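Local coordinates for Alr3699 protein (PDB 4XSO), which is of unestablished specific function but belongs to the GT-B glycosyltransferase clan, with two Rossmann-like domains, at residues I225-A229 and Q257-L263; A29-R33 and H53-V57; D13-P18 and F41-K47; I194-R198 and Q278-D284. All blocks are in the same frame, centred on the assembly; numbering follows the deposited sequence.

Contact 1. Residues I225-A229 and Q257-L263; sequences IDALA and QITRLGL
Q257 holds its CG anti to the backbone N (chi1 176°) and stays extended beyond it, which carries the terminal amide across I225 to the carboxylate of D226. There NE2 donates to D226 OD1 at 2.7 Å, a short bond but a bent one, with 130° at the hydrogen. The acceptor lies in the amide plane, whereas the nitrogen comes in from above the carboxylate plane. Q257 NE2 also bonds to the backbone O of H222, and two acceptors on NE2 should set the amide's rotation, yet its OE1 is buried without a partner. Against the amide carbon, I225 sets its CG2 branch, 3.6 Å from Q257 CD. The two helices, 221-228 and 248-260, lie on the sheet of the C-terminal Rossmann-like domain, and L228 and I258 both reach its strand 267-271. I225 and I258 cross at about a right angle; I225 offers two branches, CG2 and CD1, both to I258 CG1, with CG2 at 3.8 Å. Past the second helix, G262 takes the positive phi of a Schellman motif, a conformation glycine adopts easily. The turn brings L263 back, where its CD1 rests 3.9 Å from L228 CB, and L261 CD2 meets A229 CB at 4.1 Å.

Contact 2. Residues A29-R33 and H53-V57; sequences AKPYR and HHIPV
Two connections of the N-terminal Rossmann-like domain meet here: the turn after helix 20-29, with its short 3-10 segment at K30 and P31, and the Schellman motif that ends helix 45-52, with H54 at its positive-phi C-prime position. R33 does most of the bridging. Its CG sits between the backbone N and the carbonyl carbon (chi1 79°), and from there the chain runs extended to NE alongside H54, pointing the same way. The guanidinium thus lies with one face over H54 CB, which is 3.8 Å from R33 CZ, while R33 NH2 comes to the edge of the imidazole near its plane; the two flat groups are 77° apart. The same NH2 donates weakly to the carbonyl O of H53 at 2.7 Å, a length offset by a hydrogen angle of only 120°. A long, flexible arginine suits this partly exposed place, since its methylene groups pack while its end reaches a backbone oxygen. Inward the contact turns apolar: I55 CD1 lies 4.2 Å from A29 CB and also touches K30 CG, and I55 continues to L50 and V38. H53 is held by its ND1, bonded to the backbone O of L49, and K30, bent at chi3, brings NZ obliquely to the ring, 3.9 Å from H53 CD2. Beside this, the carbonyl O of R33 rests against the pyrrolidine ring of P56, 3.5 Å from CD.

Contact 3. Residues D13-P18 and F41-K47; sequences DQSGKP and FADGAFK
F46 and F41 lie toward the two ends of this contact and meet the loop 13-18 differently. F46 CG lies anti to the backbone N (chi1 -176°), which places the ring edge at the carbonyl of S15, CD2 lying 3.5 Å from S15 O. F41 turns its ring obliquely to Q14, with CD2 4.0 Å from Q14 CB, and also packs on L83 of the second subunit. Between them G16 and G44 come within 4.1 Å at their CA atoms; glycine suits both places because the backbones run too close for a side chain, with G16 CA 3.3 Å from A42 O. G16 O then accepts from F46 N at 2.7 Å, the donor standing above the carbonyl plane. This is the loop between strand 9-13 and helix 20-29 of the N-terminal Rossmann-like domain, laid against the start of helix 45-52, where G44 is the N-cap. The loop is shaped by an Asx turn, S15 N to D13 OD1 at 3.1 Å, followed by an ST turn, K17 N to S15 OG at 3.0 Å; aspartate and serine suit these places, being short enough to reach back to the backbone N two residues on. Beside F46, P18 CD rests 3.8 Å from A45 CB; at the strand end F41 N donates to D13 O.

Contact 4. Residues I194-R198 and Q278-D284; sequences ISKLR and QLMAACD
L197 and A282 mark the tightly packed part of this contact. The leucine CG is anti to the backbone N (chi1 -178°), which directs CD2 against the last turns of the other helix: it lies 3.5 Å from Q278 O and also meets A282 CB and L279 CD2. One turn earlier, I194 runs over the small side chain of A281, its CG1 3.7 Å from A281 CB, while its CG2 faces A282 CA. Two alanines in succession suit this place, for their short side chains let helix 194-198 approach to 5.0 Å between the CA atoms of I194 and A282. The segment axes cross nearly perpendicularly, at -86°, 9.0 Å apart. Helix 276-282 leads into strand 285-287 of the C-terminal Rossmann-like domain, and helix 191-201 leads into strand 207-212 beside it, so the contact joins the helices feeding two neighbouring parallel strands. The polar part lies past the end of helix 276-282. R198, bent at chi3, passes CG over A282 CB and then turns its guanidinium edge to two acceptors. NH1 bonds to A282 O at 3.0 Å, in the guanidinium plane, and forms a salt bridge with D284 OD2 at 2.8 Å, on the syn side but tilted out of the carboxylate plane; the guanidinium and carboxylate planes are 83° apart. NH2 goes to A204 O and N206 O, and OD2 also accepts from V208 N. The looser side is the side chain of partly exposed Q278: CB alone comes near, 4.1 Å from L197 CD2, while the chain bends away at chi2.

In the fold
The four contacts divide between the two Rossmann-like domains of the GT-B fold. Contacts 2 and 3 share the N-terminal domain: they lie at the two ends of helix 45-52, with centres about 15 Å apart, alternate along the chain and touch where V57 CG1 meets K47 CG at 3.8 Å. Contacts 1 and 4 belong to the C-terminal domain, contact 1 nested in the loop that contact 4 closes; their centres are about 23 Å apart and they do not touch. Between domains the spacing is wider, about 45 Å between the centres of contacts 1 and 2, which lie on opposite sides of the chain's centre. Contact 3 alone reaches the second subunit.

Contact 1. Residues I225-A229 and Q257-L263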
# COMPACT_ATOMS: atom_id res chain seq x y z
N ILE A 225 32.00 -34.15 1.54
CA ILE A 225 33.12 -34.61 0.71
C ILE A 225 34.46 -34.56 1.52
O ILE A 225 35.12 -35.58 1.59
CB ILE A 225 33.16 -33.85 -0.63
CG1 ILE A 225 31.89 -34.20 -1.44
CG2 ILE A 225 34.40 -34.24 -1.42
CD1 ILE A 225 31.53 -33.16 -2.46
N ASP A 226 34.77 -33.45 2.22
CA ASP A 226 35.97 -33.43 3.09
C ASP A 226 35.90 -34.51 4.17
O ASP A 226 36.86 -35.25 4.38
CB ASP A 226 36.13 -32.09 3.77
CG ASP A 226 36.66 -31.01 2.86
OD1 ASP A 226 37.27 -31.35 1.86
OD2 ASP A 226 36.43 -29.80 3.16
N ALA A 227 34.74 -34.70 4.79
CA ALA A 227 34.64 -35.78 5.76
C ALA A 227 34.84 -37.17 5.12
O ALA A 227 35.38 -38.07 5.76
CB ALA A 227 33.29 -35.73 6.48
N LEU A 228 34.40 -37.37 3.89
CA LEU A 228 34.56 -38.69 3.26
C LEU A 228 36.04 -39.06 3.17
O LEU A 228 36.42 -40.20 3.38
CB LEU A 228 33.93 -38.68 1.86
CG LEU A 228 33.11 -39.91 1.50
CD1 LEU A 228 32.13 -40.23 2.61
CD2 LEU A 228 32.36 -39.71 0.19
N ALA A 229 36.87 -38.06 2.92
CA ALA A 229 38.31 -38.22 2.88
C ALA A 229 38.83 -38.84 4.16
O ALA A 229 39.90 -39.42 4.14
CB ALA A 229 38.98 -36.87 2.64
N GLN A 257 37.06 -30.83 -6.30
CA GLN A 257 37.36 -31.25 -4.93
C GLN A 257 37.39 -32.79 -4.87
O GLN A 257 38.34 -33.41 -4.35
CB GLN A 257 36.29 -30.68 -3.92
CG GLN A 257 36.48 -31.15 -2.48
CD GLN A 257 35.35 -30.78 -1.52
OE1 GLN A 257 34.30 -30.36 -1.93
NE2 GLN A 257 35.58 -30.97 -0.23
N ILE A 258 36.30 -33.41 -5.33
CA ILE A 258 36.20 -34.83 -5.30
C ILE A 258 37.38 -35.54 -6.03
O ILE A 258 37.94 -36.51 -5.56
CB ILE A 258 34.86 -35.28 -5.96
CG1 ILE A 258 33.66 -34.92 -5.08
CG2 ILE A 258 34.89 -36.78 -6.30
CD1 ILE A 258 32.38 -34.90 -5.86
N THR A 259 37.69 -35.09 -7.23
CA THR A 259 38.88 -35.60 -7.94
C THR A 259 40.19 -35.24 -7.19
O THR A 259 41.02 -36.08 -6.99
CB THR A 259 38.95 -35.01 -9.34
OG1 THR A 259 37.86 -35.54 -10.12
CG2 THR A 259 40.30 -35.38 -10.00
N ARG A 260 40.35 -34.02 -6.73
CA ARG A 260 41.54 -33.72 -5.90
C ARG A 260 41.73 -34.65 -4.64
O ARG A 260 42.86 -35.02 -4.27
CB ARG A 260 41.48 -32.25 -5.51
CG ARG A 260 42.59 -31.76 -4.57
CD ARG A 260 42.56 -30.22 -4.38
NE ARG A 260 41.31 -29.70 -3.78
CZ ARG A 260 40.92 -29.88 -2.50
NH1 ARG A 260 41.64 -30.59 -1.64
NH2 ARG A 260 39.78 -29.35 -2.08
N LEU A 261 40.63 -35.02 -3.97
CA LEU A 261 40.70 -35.93 -2.82
C LEU A 261 40.82 -37.36 -3.21
O LEU A 261 40.96 -38.23 -2.37
CB LEU A 261 39.52 -35.71 -1.87
CG LEU A 261 39.71 -34.31 -1.25
CD1 LEU A 261 38.42 -33.67 -0.76
CD2 LEU A 261 40.73 -34.37 -0.13
N GLY A 262 40.84 -37.66 -4.51
CA GLY A 262 40.80 -39.08 -4.91
C GLY A 262 39.52 -39.84 -4.60
O GLY A 262 39.53 -41.07 -4.48
N LEU A 263 38.40 -39.13 -4.53
CA LEU A 263 37.10 -39.74 -4.18
C LEU A 263 36.08 -40.03 -5.32
O LEU A 263 34.87 -40.21 -5.06
CB LEU A 263 36.46 -38.83 -3.18
CG LEU A 263 37.17 -38.86 -1.82
CD1 LEU A 263 36.49 -37.82 -0.95
CD2 LEU A 263 37.16 -40.25 -1.18

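Contact 2. Residues A29-R33 and H53-V57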
# COMPACT_ATOMS: atom_id res chain seq x y z
N ALA A 29 -2.76 -25.56 2.88
CA ALA A 29 -3.91 -25.20 2.08
C ALA A 29 -4.88 -26.34 1.67
O ALA A 29 -6.10 -26.11 1.52
CB ALA A 29 -3.42 -24.48 0.85
N LYS A 30 -4.38 -27.56 1.57
CA LYS A 30 -5.21 -28.65 1.07
C LYS A 30 -6.50 -28.86 1.79
O LYS A 30 -7.50 -29.06 1.13
CB LYS A 30 -4.44 -30.01 0.99
CG LYS A 30 -3.87 -30.30 -0.40
CD LYS A 30 -3.30 -31.72 -0.56
CE LYS A 30 -1.92 -31.88 0.08
NZ LYS A 30 -1.23 -33.15 -0.30
N PRO A 31 -6.50 -28.80 3.15
CA PRO A 31 -7.72 -28.96 3.91
C PRO A 31 -8.74 -27.87 3.60
O PRO A 31 -9.93 -28.02 3.95
CB PRO A 31 -7.27 -28.87 5.38
CG PRO A 31 -5.84 -29.20 5.35
CD PRO A 31 -5.32 -28.74 4.02
N TYR A 32 -8.28 -26.79 2.96
CA TYR A 32 -9.16 -25.59 2.78
C TYR A 32 -9.42 -25.37 1.30
O TYR A 32 -10.00 -24.35 0.91
CB TYR A 32 -8.50 -24.31 3.37
CG TYR A 32 -8.25 -24.48 4.81
CD1 TYR A 32 -9.31 -24.33 5.73
CD2 TYR A 32 -6.97 -24.75 5.30
CE1 TYR A 32 -9.14 -24.52 7.09
CE2 TYR A 32 -6.76 -24.92 6.66
CZ TYR A 32 -7.84 -24.81 7.55
OH TYR A 32 -7.65 -25.07 8.89
N ARG A 33 -9.05 -26.34 0.47
CA ARG A 33 -9.03 -26.10 -0.90
C ARG A 33 -10.42 -25.87 -1.53
O ARG A 33 -10.44 -25.38 -2.64
CB ARG A 33 -8.19 -27.13 -1.67
CG ARG A 33 -8.88 -28.43 -1.91
CD ARG A 33 -7.95 -29.35 -2.63
NE ARG A 33 -8.68 -30.55 -2.97
CZ ARG A 33 -8.13 -31.66 -3.44
NH1 ARG A 33 -8.91 -32.69 -3.75
NH2 ARG A 33 -6.81 -31.76 -3.61
N HIS A 53 -2.70 -30.08 -7.44
CA HIS A 53 -3.29 -30.47 -6.18
C HIS A 53 -4.71 -29.91 -6.01
O HIS A 53 -5.23 -29.97 -4.93
CB HIS A 53 -2.39 -30.02 -5.01
CG HIS A 53 -1.19 -30.89 -4.80
ND1 HIS A 53 0.05 -30.61 -5.35
CD2 HIS A 53 -1.02 -32.02 -4.06
CE1 HIS A 53 0.93 -31.51 -4.95
NE2 HIS A 53 0.29 -32.39 -4.18
N HIS A 54 -5.32 -29.40 -7.08
CA HIS A 54 -6.67 -28.82 -7.07
C HIS A 54 -6.82 -27.59 -6.13
O HIS A 54 -7.92 -27.29 -5.65
CB HIS A 54 -7.79 -29.87 -6.83
CG HIS A 54 -7.68 -31.06 -7.73
ND1 HIS A 54 -8.00 -31.01 -9.06
CD2 HIS A 54 -7.19 -32.30 -7.50
CE1 HIS A 54 -7.71 -32.16 -9.63
NE2 HIS A 54 -7.22 -32.97 -8.70
N ILE A 55 -5.73 -26.86 -5.94
CA ILE A 55 -5.77 -25.69 -5.09
C ILE A 55 -5.93 -24.50 -6.00
O ILE A 55 -5.08 -24.23 -6.81
CB ILE A 55 -4.55 -25.58 -4.20
CG1 ILE A 55 -4.50 -26.76 -3.28
CG2 ILE A 55 -4.61 -24.33 -3.29
CD1 ILE A 55 -3.18 -26.88 -2.59
N PRO A 56 -7.02 -23.72 -5.80
CA PRO A 56 -7.19 -22.60 -6.67
C PRO A 56 -6.00 -21.65 -6.54
O PRO A 56 -5.53 -21.39 -5.41
CB PRO A 56 -8.48 -21.97 -6.22
CG PRO A 56 -9.22 -23.04 -5.48
CD PRO A 56 -8.12 -23.88 -4.84
N VAL A 57 -5.59 -21.10 -7.67
CA VAL A 57 -4.39 -20.24 -7.70
C VAL A 57 -4.63 -19.15 -8.70
O VAL A 57 -5.29 -19.36 -9.72
CB VAL A 57 -3.05 -20.99 -7.92
CG1 VAL A 57 -3.08 -21.73 -9.21
CG2 VAL A 57 -1.87 -20.00 -7.96

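Contact 3. Residues D13-P18 and F41-K47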
# COMPACT_ATOMS: atom_id res chain seq x y z
N ASP A 13 1.43 -15.59 -1.44
CA ASP A 13 2.81 -16.05 -1.44
C ASP A 13 3.57 -15.40 -2.61
O ASP A 13 3.11 -15.41 -3.73
CB ASP A 13 2.85 -17.57 -1.46
CG ASP A 13 4.26 -18.14 -1.26
OD1 ASP A 13 5.18 -17.80 -2.07
OD2 ASP A 13 4.46 -19.00 -0.35
N GLN A 14 4.75 -14.84 -2.34
CA GLN A 14 5.38 -13.97 -3.34
C GLN A 14 5.98 -14.76 -4.51
O GLN A 14 6.17 -14.21 -5.59
CB GLN A 14 6.48 -13.09 -2.73
CG GLN A 14 7.78 -13.85 -2.49
CD GLN A 14 8.65 -13.15 -1.41
OE1 GLN A 14 8.17 -12.68 -0.40
NE2 GLN A 14 9.94 -13.11 -1.65
N SER A 15 6.26 -16.03 -4.31
CA SER A 15 7.01 -16.79 -5.30
C SER A 15 6.21 -17.70 -6.26
O SER A 15 5.28 -18.40 -5.86
CB SER A 15 8.06 -17.65 -4.60
OG SER A 15 8.99 -18.14 -5.54
N GLY A 16 6.66 -17.70 -7.52
CA GLY A 16 6.33 -18.71 -8.54
C GLY A 16 7.09 -20.04 -8.45
O GLY A 16 6.77 -20.96 -9.20
N LYS A 17 8.04 -20.16 -7.52
CA LYS A 17 8.91 -21.33 -7.42
C LYS A 17 8.68 -22.14 -6.16
O LYS A 17 8.50 -21.58 -5.06
CB LYS A 17 10.37 -20.88 -7.44
CG LYS A 17 10.84 -20.38 -8.80
CD LYS A 17 12.31 -19.98 -8.78
CE LYS A 17 12.48 -18.58 -8.20
NZ LYS A 17 11.85 -17.56 -9.09
N PRO A 18 8.69 -23.47 -6.29
CA PRO A 18 8.38 -24.24 -5.09
C PRO A 18 9.53 -24.36 -4.05
O PRO A 18 10.07 -25.44 -3.86
CB PRO A 18 8.00 -25.61 -5.66
CG PRO A 18 8.78 -25.69 -6.98
CD PRO A 18 8.66 -24.31 -7.52
N PHE A 41 2.52 -13.77 -6.47
CA PHE A 41 3.00 -12.55 -7.11
C PHE A 41 3.84 -12.81 -8.37
O PHE A 41 4.19 -11.88 -9.07
CB PHE A 41 3.77 -11.68 -6.11
CG PHE A 41 2.96 -11.19 -4.93
CD1 PHE A 41 1.57 -11.31 -4.89
CD2 PHE A 41 3.60 -10.55 -3.87
CE1 PHE A 41 0.85 -10.83 -3.80
CE2 PHE A 41 2.89 -10.08 -2.79
CZ PHE A 41 1.52 -10.22 -2.75
N ALA A 42 4.18 -14.05 -8.64
CA ALA A 42 4.90 -14.44 -9.87
C ALA A 42 4.32 -15.77 -10.32
O ALA A 42 3.99 -16.62 -9.48
CB ALA A 42 6.39 -14.63 -9.59
N ASP A 43 4.23 -15.94 -11.65
CA ASP A 43 3.96 -17.23 -12.28
C ASP A 43 5.21 -18.08 -12.23
O ASP A 43 6.29 -17.57 -12.01
CB ASP A 43 3.52 -17.04 -13.74
CG ASP A 43 2.67 -18.22 -14.26
OD1 ASP A 43 2.54 -19.26 -13.58
OD2 ASP A 43 2.09 -18.07 -15.33
N GLY A 44 5.03 -19.39 -12.38
CA GLY A 44 6.11 -20.35 -12.28
C GLY A 44 5.63 -21.77 -12.04
O GLY A 44 4.43 -22.05 -12.13
N ALA A 45 6.56 -22.65 -11.69
CA ALA A 45 6.28 -24.04 -11.38
C ALA A 45 5.37 -24.25 -10.16
O ALA A 45 4.76 -25.31 -10.02
CB ALA A 45 7.58 -24.79 -11.16
N PHE A 46 5.29 -23.26 -9.28
CA PHE A 46 4.53 -23.43 -8.05
C PHE A 46 3.02 -23.40 -8.34
O PHE A 46 2.25 -24.08 -7.68
CB PHE A 46 4.92 -22.38 -7.03
CG PHE A 46 4.24 -22.55 -5.70
CD1 PHE A 46 3.96 -23.80 -5.19
CD2 PHE A 46 3.86 -21.44 -4.97
CE1 PHE A 46 3.31 -23.93 -3.99
CE2 PHE A 46 3.20 -21.58 -3.76
CZ PHE A 46 2.92 -22.84 -3.27
N LYS A 47 2.66 -22.59 -9.31
CA LYS A 47 1.34 -22.44 -9.79
C LYS A 47 0.86 -23.77 -10.32
O LYS A 47 -0.25 -24.25 -9.98
CB LYS A 47 1.33 -21.42 -10.94
CG LYS A 47 -0.11 -21.22 -11.46
CD LYS A 47 -0.20 -20.07 -12.40
CE LYS A 47 -1.62 -19.69 -12.72
NZ LYS A 47 -2.06 -20.25 -14.02

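Contact 4. Residues I194-R198 and Q278-D284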
# COMPACT_ATOMS: atom_id res chain seq x y z
N ILE A 194 14.39 -51.50 -0.70
CA ILE A 194 15.67 -50.98 -0.27
C ILE A 194 16.78 -51.77 -0.95
O ILE A 194 17.58 -51.22 -1.66
CB ILE A 194 15.85 -51.01 1.27
CG1 ILE A 194 14.91 -50.01 1.95
CG2 ILE A 194 17.29 -50.70 1.67
CD1 ILE A 194 14.82 -50.17 3.47
N SER A 195 16.75 -53.09 -0.79
CA SER A 195 17.81 -53.96 -1.34
C SER A 195 17.92 -53.82 -2.83
O SER A 195 19.02 -53.71 -3.36
CB SER A 195 17.58 -55.43 -0.93
OG SER A 195 18.63 -56.22 -1.48
N LYS A 196 16.79 -53.74 -3.54
CA LYS A 196 16.86 -53.56 -4.98
C LYS A 196 17.47 -52.26 -5.40
O LYS A 196 18.24 -52.16 -6.40
CB LYS A 196 15.46 -53.71 -5.61
CG LYS A 196 15.06 -55.18 -5.75
CD LYS A 196 16.24 -56.09 -6.22
CE LYS A 196 15.83 -57.38 -6.93
NZ LYS A 196 15.59 -57.19 -8.39
N LEU A 197 17.04 -51.22 -4.73
CA LEU A 197 17.52 -49.90 -5.05
C LEU A 197 19.04 -49.79 -4.80
O LEU A 197 19.75 -49.22 -5.66
CB LEU A 197 16.71 -48.83 -4.27
CG LEU A 197 17.08 -47.37 -4.53
CD1 LEU A 197 16.96 -46.98 -6.00
CD2 LEU A 197 16.18 -46.47 -3.71
N ARG A 198 19.52 -50.28 -3.65
CA ARG A 198 20.96 -50.29 -3.41
C ARG A 198 21.72 -51.09 -4.56
O ARG A 198 22.78 -50.69 -5.01
CB ARG A 198 21.25 -50.83 -2.03
CG ARG A 198 20.86 -49.89 -0.91
CD ARG A 198 20.85 -50.58 0.43
NE ARG A 198 22.15 -51.13 0.78
CZ ARG A 198 23.14 -50.48 1.37
NH1 ARG A 198 23.01 -49.21 1.72
NH2 ARG A 198 24.24 -51.13 1.66
N GLN A 278 12.45 -43.20 -0.67
CA GLN A 278 13.05 -44.46 -1.02
C GLN A 278 14.60 -44.41 -1.03
O GLN A 278 15.27 -45.32 -0.53
CB GLN A 278 12.57 -44.89 -2.43
CG GLN A 278 11.07 -45.25 -2.52
CD GLN A 278 10.16 -44.08 -2.26
OE1 GLN A 278 10.43 -42.92 -2.70
NE2 GLN A 278 9.03 -44.35 -1.60
N LEU A 279 15.13 -43.38 -1.67
CA LEU A 279 16.57 -43.12 -1.62
C LEU A 279 17.07 -43.03 -0.22
O LEU A 279 18.06 -43.64 0.08
CB LEU A 279 16.91 -41.85 -2.39
CG LEU A 279 16.81 -42.10 -3.89
CD1 LEU A 279 16.76 -40.75 -4.61
CD2 LEU A 279 17.97 -42.93 -4.43
N MET A 280 16.37 -42.27 0.64
CA MET A 280 16.74 -42.15 2.08
C MET A 280 16.81 -43.55 2.75
O MET A 280 17.74 -43.92 3.46
CB MET A 280 15.72 -41.26 2.78
CG MET A 280 15.79 -39.75 2.46
SD MET A 280 14.74 -38.73 3.51
CE MET A 280 15.43 -37.16 2.93
N ALA A 281 15.78 -44.34 2.51
CA ALA A 281 15.71 -45.67 3.02
C ALA A 281 16.90 -46.49 2.59
O ALA A 281 17.41 -47.30 3.36
CB ALA A 281 14.42 -46.37 2.60
N ALA A 282 17.39 -46.27 1.38
CA ALA A 282 18.54 -47.01 0.95
C ALA A 282 19.88 -46.52 1.50
O ALA A 282 20.85 -47.17 1.31
CB ALA A 282 18.57 -47.07 -0.52
N CYS A 283 19.92 -45.37 2.17
CA CYS A 283 21.16 -44.89 2.81
C CYS A 283 21.34 -45.64 4.12
O CYS A 283 20.41 -46.33 4.60
CB CYS A 283 21.03 -43.41 3.08
SG CYS A 283 21.04 -42.51 1.52
N ASP A 284 22.54 -45.54 4.66
CA ASP A 284 22.83 -46.03 5.99
C ASP A 284 22.88 -44.85 6.94
O ASP A 284 22.68 -45.01 8.09
CB ASP A 284 24.14 -46.82 5.95
CG ASP A 284 24.05 -48.04 5.00
OD1 ASP A 284 23.38 -48.98 5.49
OD2 ASP A 284 24.54 -48.05 3.80